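Local coordinates for protein uncharacterized HTH-type transcriptional regulator YydK (PDB 3BWG) that probably binds DNA as a dimeric GntR-family transcription regulator, its helix-turn-helix domain joined to a UTRA domain that in relatives senses small effectors, at residues L178-G183 against L202-I207; Q135-E140 against I221-E226. One frame throughout, in Å; residues are numbered along the deposited sequence.

Contact 1 of 2, residues L178-G183 against L202-I207; sequences LFLHVG and LYIESI. With EDO (1,2-ethanediol), chain I.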
loop_
_atom_site.group_PDB
_atom_site.type_symbol
_atom_site.label_atom_id
_atom_site.label_comp_id
_atom_site.label_asym_id
_atom_site.label_seq_id
_atom_site.Cartn_x
_atom_site.Cartn_y
_atom_site.Cartn_z
ATOM N N LEU B 178 0.878 -8.450 -1.536
ATOM C CA LEU B 178 1.431 -8.149 -2.878
ATOM C C LEU B 178 2.940 -8.086 -2.829
ATOM O O LEU B 178 3.492 -7.467 -1.899
ATOM C CB LEU B 178 0.893 -6.823 -3.448
ATOM C CG LEU B 178 -0.514 -6.717 -4.048
ATOM C CD1 LEU B 178 -1.599 -7.175 -3.006
ATOM C CD2 LEU B 178 -0.842 -5.319 -4.591
ATOM N N PHE B 179 3.578 -8.770 -3.797
ATOM C CA PHE B 179 5.004 -8.834 -4.023
ATOM C C PHE B 179 5.312 -8.157 -5.360
ATOM O O PHE B 179 4.740 -8.526 -6.403
ATOM C CB PHE B 179 5.484 -10.294 -3.964
ATOM C CG PHE B 179 5.106 -10.977 -2.646
ATOM C CD1 PHE B 179 5.846 -10.739 -1.507
ATOM C CD2 PHE B 179 3.968 -11.779 -2.554
ATOM C CE1 PHE B 179 5.491 -11.332 -0.271
ATOM C CE2 PHE B 179 3.577 -12.358 -1.361
ATOM C CZ PHE B 179 4.357 -12.146 -0.207
ATOM N N LEU B 180 6.117 -7.097 -5.292
ATOM C CA LEU B 180 6.410 -6.204 -6.432
ATOM C C LEU B 180 7.842 -6.345 -6.897
ATOM O O LEU B 180 8.764 -6.327 -6.086
ATOM C CB LEU B 180 6.142 -4.741 -6.049
ATOM C CG LEU B 180 4.711 -4.192 -6.003
ATOM C CD1 LEU B 180 3.890 -4.691 -4.821
ATOM C CD2 LEU B 180 4.770 -2.698 -5.942
ATOM N N HIS B 181 8.015 -6.478 -8.212
ATOM C CA HIS B 181 9.308 -6.670 -8.845
ATOM C C HIS B 181 9.342 -5.722 -10.039
ATOM O O HIS B 181 8.320 -5.476 -10.666
ATOM C CB HIS B 181 9.516 -8.135 -9.314
ATOM C CG HIS B 181 9.166 -9.176 -8.281
ATOM N ND1 HIS B 181 7.892 -9.702 -8.160
ATOM C CD2 HIS B 181 9.922 -9.815 -7.350
ATOM C CE1 HIS B 181 7.867 -10.590 -7.176
ATOM N NE2 HIS B 181 9.081 -10.669 -6.660
ATOM N N VAL B 182 10.503 -5.163 -10.315
ATOM C CA VAL B 182 10.725 -4.428 -11.568
ATOM C C VAL B 182 11.683 -5.187 -12.447
ATOM O O VAL B 182 12.705 -5.659 -11.975
ATOM C CB VAL B 182 11.176 -2.977 -11.348
ATOM C CG1 VAL B 182 11.618 -2.337 -12.664
ATOM C CG2 VAL B 182 9.999 -2.169 -10.774
ATOM N N GLY B 183 11.314 -5.340 -13.722
ATOM C CA GLY B 183 12.021 -6.185 -14.648
ATOM C C GLY B 183 11.914 -5.642 -16.065
ATOM O O GLY B 183 11.417 -4.523 -16.277
ATOM N N LEU B 202 6.428 -3.372 -14.320
ATOM C CA LEU B 202 6.112 -3.725 -12.960
ATOM C C LEU B 202 5.410 -5.074 -12.994
ATOM O O LEU B 202 4.458 -5.297 -13.762
ATOM C CB LEU B 202 5.208 -2.683 -12.325
ATOM C CG LEU B 202 4.834 -2.824 -10.846
ATOM C CD1 LEU B 202 6.046 -2.888 -9.848
ATOM C CD2 LEU B 202 3.766 -1.731 -10.483
ATOM N N TYR B 203 5.953 -5.975 -12.196
ATOM C CA TYR B 203 5.505 -7.329 -12.142
ATOM C C TYR B 203 5.068 -7.630 -10.712
ATOM O O TYR B 203 5.863 -7.606 -9.783
ATOM C CB TYR B 203 6.641 -8.269 -12.598
ATOM C CG TYR B 203 6.311 -9.708 -12.322
ATOM C CD1 TYR B 203 5.176 -10.283 -12.904
ATOM C CD2 TYR B 203 7.080 -10.486 -11.449
ATOM C CE1 TYR B 203 4.804 -11.598 -12.628
ATOM C CE2 TYR B 203 6.725 -11.827 -11.181
ATOM C CZ TYR B 203 5.583 -12.361 -11.793
ATOM O OH TYR B 203 5.168 -13.665 -11.611
ATOM N N ILE B 204 3.786 -7.888 -10.528
ATOM C CA ILE B 204 3.231 -8.091 -9.176
ATOM C C ILE B 204 2.638 -9.466 -9.060
ATOM O O ILE B 204 1.863 -9.875 -9.951
ATOM C CB ILE B 204 2.096 -7.040 -8.871
ATOM C CG1 ILE B 204 2.600 -5.616 -9.157
ATOM C CG2 ILE B 204 1.468 -7.227 -7.399
ATOM C CD1 ILE B 204 1.629 -4.551 -8.819
ATOM N N GLU B 205 3.011 -10.168 -7.980
ATOM C CA GLU B 205 2.308 -11.353 -7.499
ATOM C C GLU B 205 1.452 -11.058 -6.297
ATOM O O GLU B 205 1.943 -10.498 -5.288
ATOM C CB GLU B 205 3.287 -12.455 -7.145
ATOM C CG GLU B 205 4.087 -12.912 -8.330
ATOM C CD GLU B 205 5.313 -13.644 -7.876
ATOM O OE1 GLU B 205 6.337 -12.997 -7.564
ATOM O OE2 GLU B 205 5.239 -14.877 -7.758
ATOM N N SER B 206 0.169 -11.432 -6.396
ATOM C CA SER B 206 -0.771 -11.194 -5.334
ATOM C C SER B 206 -1.359 -12.479 -4.759
ATOM O O SER B 206 -1.716 -13.399 -5.491
ATOM C CB SER B 206 -1.926 -10.313 -5.818
ATOM O OG SER B 206 -1.428 -9.139 -6.430
ATOM N N ILE B 207 -1.518 -12.518 -3.450
ATOM C CA ILE B 207 -2.285 -13.638 -2.839
ATOM C C ILE B 207 -3.459 -13.010 -2.109
ATOM O O ILE B 207 -3.255 -12.198 -1.192
ATOM C CB ILE B 207 -1.448 -14.513 -1.888
ATOM C CG1 ILE B 207 -0.266 -15.136 -2.605
ATOM C CG2 ILE B 207 -2.255 -15.669 -1.337
ATOM C CD1 ILE B 207 0.913 -14.230 -2.740
HETATM C C1 EDO I . 4.267 0.227 -14.855
HETATM O O1 EDO I . 3.136 0.588 -14.122
HETATM C C2 EDO I . 4.048 -1.216 -15.213
HETATM O O2 EDO I . 5.216 -1.582 -15.888
#
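Leu-178, Leu-180, Leu-202 and Ile-204 form the apolar centre on one face of two antiparallel strands. Leu-180 and Ile-204, a non-hydrogen-bonded pair, lie side by side, Leu-180 CG 4.1 Å from Ile-204 CG1. CG2 of Ile-204 turns instead to Leu-178 CG, at 3.9 Å. With CG anti to its backbone N (chi1 -176°), Leu-202 brings CD1 between Leu-180 CD2 and Val-182 CG2, 4.1 Å from each. These residues belong to strand 173-184, outermost within this chain, and its neighbour 200-210 in the six-stranded antiparallel sheet of the UTRA domain; Leu-178 to Leu-180 also pair with a strand of the second subunit, carrying the sheet across the dimer interface. On the face that carries Phe-179, the edge of its ring is met in plane by Ile-207 CD1, 3.5 Å from CE2. Two hydrogen-bonded pairs, Phe-179 with Glu-205 and His-181 with Tyr-203, fix the register; Phe-179 N to Glu-205 O is nearly straight (2.8 Å, 168°). His-181 ND1 adds a weak bond to Tyr-203 O (3.3 Å), a second donor from one residue. An alanine at His-181 would lose this bond, the packing against Tyr-203 and the hydrogen bond between NE2 and Tyr-77 OH of the second subunit, and would probably weaken this part of the dimer interface. Tyr-218 and, across the interface, Arg-74 of the second subunit hold the Glu-205 carboxylate.

Contact 2 of 2, residues Q135-E140 against I221-E226; sequences QTLCYE and ISYNYE. With EDO (1,2-ethanediol), chain I; EDO (1,2-ethanediol), chain H.
Strand 135-140 runs antiparallel to strand 221-224 (165° between their directions) within the UTRA-domain sheet, and a classic beta bulge, Leu-137 and Cys-138 facing Arg-130, marks its pairing with strand 123-132 on the other side. Thr-136 OG1, placed between backbone N and carbonyl carbon (chi1 58°), accepts from Asn-224 ND2 at 2.9 Å, close to the plane of that amide; it also bonds to Leu-193 O. Leu-137 O receives Asn-224 N, the donor standing 44° out of the carbonyl plane, while Leu-137 CD1 packs against Tyr-223 CD1. Cys-138 is tightly placed: CB lies 3.4 Å from Ile-221 CG2, closer than usual carbon contact, and SG approaches the Tyr-223 ring obliquely, 4.9 Å from its centroid. Tyr-139 makes the hydrogen-bonded pair with Ser-222 through two 3.0 Å bonds between its N and O and Ser-222 O and N, and its ring stacks on Tyr-192. Glu-140 lies alongside Ile-221, with Glu-140 CB 3.7 Å from Ile-221 CG1. Its carboxylate forms a salt bridge with Arg-128. The side chain of Asn-224 also forms an Asx turn, OD1 accepting from Glu-226 N at 2.8 Å, in the carbonyl plane.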
loop_
_atom_site.group_PDB
_atom_site.type_symbol
_atom_site.label_atom_id
_atom_site.label_comp_id
_atom_site.label_asym_id
_atom_site.label_seq_id
_atom_site.Cartn_x
_atom_site.Cartn_y
_atom_site.Cartn_z
ATOM N N GLN B 135 -6.257 1.002 -24.629
ATOM C CA GLN B 135 -4.833 0.741 -24.551
ATOM C C GLN B 135 -4.612 -0.411 -23.555
ATOM O O GLN B 135 -5.435 -0.630 -22.639
ATOM C CB GLN B 135 -4.108 2.023 -24.154
ATOM C CG GLN B 135 -4.378 3.222 -25.106
ATOM C CD GLN B 135 -3.668 3.087 -26.455
ATOM O OE1 GLN B 135 -2.630 2.428 -26.567
ATOM N NE2 GLN B 135 -4.224 3.716 -27.490
ATOM N N THR B 136 -3.550 -1.185 -23.759
ATOM C CA THR B 136 -3.224 -2.285 -22.840
ATOM C C THR B 136 -2.820 -1.782 -21.451
ATOM O O THR B 136 -2.012 -0.842 -21.314
ATOM C CB THR B 136 -2.116 -3.189 -23.384
ATOM O OG1 THR B 136 -0.956 -2.391 -23.618
ATOM C CG2 THR B 136 -2.551 -3.829 -24.672
ATOM N N LEU B 137 -3.392 -2.436 -20.430
ATOM C CA LEU B 137 -3.076 -2.185 -19.027
ATOM C C LEU B 137 -2.088 -3.238 -18.472
ATOM O O LEU B 137 -1.085 -2.913 -17.802
ATOM C CB LEU B 137 -4.375 -2.173 -18.197
ATOM C CG LEU B 137 -4.163 -2.056 -16.673
ATOM C CD1 LEU B 137 -3.444 -0.754 -16.291
ATOM C CD2 LEU B 137 -5.426 -2.201 -15.855
ATOM N N CYS B 138 -2.393 -4.502 -18.732
ATOM C CA CYS B 138 -1.646 -5.591 -18.156
ATOM C C CYS B 138 -1.910 -6.900 -18.863
ATOM O O CYS B 138 -2.834 -7.015 -19.661
ATOM C CB CYS B 138 -1.949 -5.746 -16.654
ATOM S SG CYS B 138 -3.666 -6.222 -16.262
ATOM N N TYR B 139 -1.059 -7.862 -18.541
ATOM C CA TYR B 139 -1.134 -9.206 -18.979
ATOM C C TYR B 139 -1.115 -9.967 -17.647
ATOM O O TYR B 139 -0.231 -9.738 -16.810
ATOM C CB TYR B 139 0.113 -9.530 -19.849
ATOM C CG TYR B 139 0.345 -11.017 -20.046
ATOM C CD1 TYR B 139 -0.645 -11.820 -20.630
ATOM C CD2 TYR B 139 1.524 -11.623 -19.637
ATOM C CE1 TYR B 139 -0.479 -13.189 -20.774
ATOM C CE2 TYR B 139 1.720 -13.006 -19.799
ATOM C CZ TYR B 139 0.705 -13.782 -20.380
ATOM O OH TYR B 139 0.855 -15.153 -20.562
ATOM N N GLU B 140 -2.098 -10.845 -17.453
ATOM C CA GLU B 140 -2.260 -11.545 -16.204
ATOM C C GLU B 140 -2.456 -13.061 -16.314
ATOM O O GLU B 140 -3.114 -13.568 -17.204
ATOM C CB GLU B 140 -3.415 -10.908 -15.418
ATOM C CG GLU B 140 -4.220 -11.855 -14.500
ATOM C CD GLU B 140 -5.506 -11.226 -13.960
ATOM O OE1 GLU B 140 -5.993 -11.661 -12.921
ATOM O OE2 GLU B 140 -6.014 -10.264 -14.550
ATOM N N ILE B 221 0.978 -10.638 -12.558
ATOM C CA ILE B 221 0.617 -9.575 -13.492
ATOM C C ILE B 221 1.797 -8.701 -13.902
ATOM O O ILE B 221 2.617 -8.288 -13.074
ATOM C CB ILE B 221 -0.467 -8.708 -12.910
ATOM C CG1 ILE B 221 -1.638 -9.591 -12.407
ATOM C CG2 ILE B 221 -0.952 -7.660 -13.988
ATOM C CD1 ILE B 221 -2.851 -8.848 -11.882
ATOM N N SER B 222 1.894 -8.461 -15.200
ATOM C CA SER B 222 2.843 -7.508 -15.736
ATOM C C SER B 222 2.059 -6.337 -16.321
ATOM O O SER B 222 1.223 -6.538 -17.197
ATOM C CB SER B 222 3.687 -8.171 -16.839
ATOM O OG SER B 222 4.484 -9.191 -16.279
ATOM N N TYR B 223 2.364 -5.128 -15.864
ATOM C CA TYR B 223 1.720 -3.937 -16.367
ATOM C C TYR B 223 2.481 -3.221 -17.492
ATOM O O TYR B 223 3.726 -3.269 -17.564
ATOM C CB TYR B 223 1.446 -2.973 -15.200
ATOM C CG TYR B 223 0.456 -3.521 -14.171
ATOM C CD1 TYR B 223 -0.900 -3.271 -14.310
ATOM C CD2 TYR B 223 0.883 -4.273 -13.062
ATOM C CE1 TYR B 223 -1.839 -3.785 -13.379
ATOM C CE2 TYR B 223 -0.041 -4.786 -12.105
ATOM C CZ TYR B 223 -1.405 -4.508 -12.275
ATOM O OH TYR B 223 -2.366 -4.980 -11.395
ATOM N N ASN B 224 1.723 -2.536 -18.344
ATOM C CA ASN B 224 2.280 -1.609 -19.317
ATOM C C ASN B 224 2.782 -0.328 -18.629
ATOM O O ASN B 224 1.969 0.482 -18.148
ATOM C CB ASN B 224 1.172 -1.317 -20.351
ATOM C CG ASN B 224 1.577 -0.356 -21.426
ATOM O OD1 ASN B 224 2.502 0.461 -21.269
ATOM N ND2 ASN B 224 0.859 -0.422 -22.544
ATOM N N TYR B 225 4.110 -0.143 -18.576
ATOM C CA TYR B 225 4.721 1.009 -17.912
ATOM C C TYR B 225 4.276 2.374 -18.461
ATOM O O TYR B 225 4.367 3.386 -17.764
ATOM C CB TYR B 225 6.267 0.897 -17.909
ATOM C CG TYR B 225 6.942 1.329 -19.184
ATOM C CD1 TYR B 225 7.569 2.560 -19.269
ATOM C CD2 TYR B 225 6.948 0.505 -20.305
ATOM C CE1 TYR B 225 8.200 2.984 -20.453
ATOM C CE2 TYR B 225 7.562 0.907 -21.516
ATOM C CZ TYR B 225 8.192 2.141 -21.562
ATOM O OH TYR B 225 8.817 2.536 -22.701
ATOM N N GLU B 226 3.768 2.398 -19.687
ATOM C CA GLU B 226 3.310 3.657 -20.282
ATOM C C GLU B 226 1.858 3.983 -19.988
ATOM O O GLU B 226 1.404 5.054 -20.359
ATOM C CB GLU B 226 3.441 3.661 -21.827
ATOM C CG GLU B 226 4.681 3.115 -22.399
ATOM C CD GLU B 226 4.811 3.502 -23.886
ATOM O OE1 GLU B 226 3.933 3.125 -24.714
ATOM O OE2 GLU B 226 5.780 4.225 -24.193
HETATM C C1 EDO I . 4.267 0.227 -14.855
HETATM O O1 EDO I . 3.136 0.588 -14.122
HETATM C C2 EDO I . 4.048 -1.216 -15.213
HETATM O O2 EDO I . 5.216 -1.582 -15.888
HETATM C C1 EDO H . 2.273 -12.070 -15.783
HETATM O O1 EDO H . 3.430 -11.626 -16.482
HETATM C C2 EDO H . 1.847 -13.380 -16.402
HETATM O O2 EDO H . 2.783 -14.374 -15.966
#

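How the contacts relate
Contacts 1 and 2 belong to one sheet and meet through neighbouring strands: 200-210 and 215-224 follow each other in the chain and lie side by side, so 178-183, 202-207, 221-226 and 135-140 succeed one another across it. The two centres are 12 Å apart. Probable hydrogen bonds join them, from Ile-204 N to Ile-221 O at 2.8 Å and from Tyr-223 N to Leu-202 O at 3.0 Å. One 1,2-ethanediol, probably from the crystallisation liquor, bridges both: its O2 accepts from Leu-202 N at 2.7 Å and donates to Tyr-223 O at 2.8 Å. Along the sequence, both strands of contact 1 fall between the two segments that contact 2 brings together.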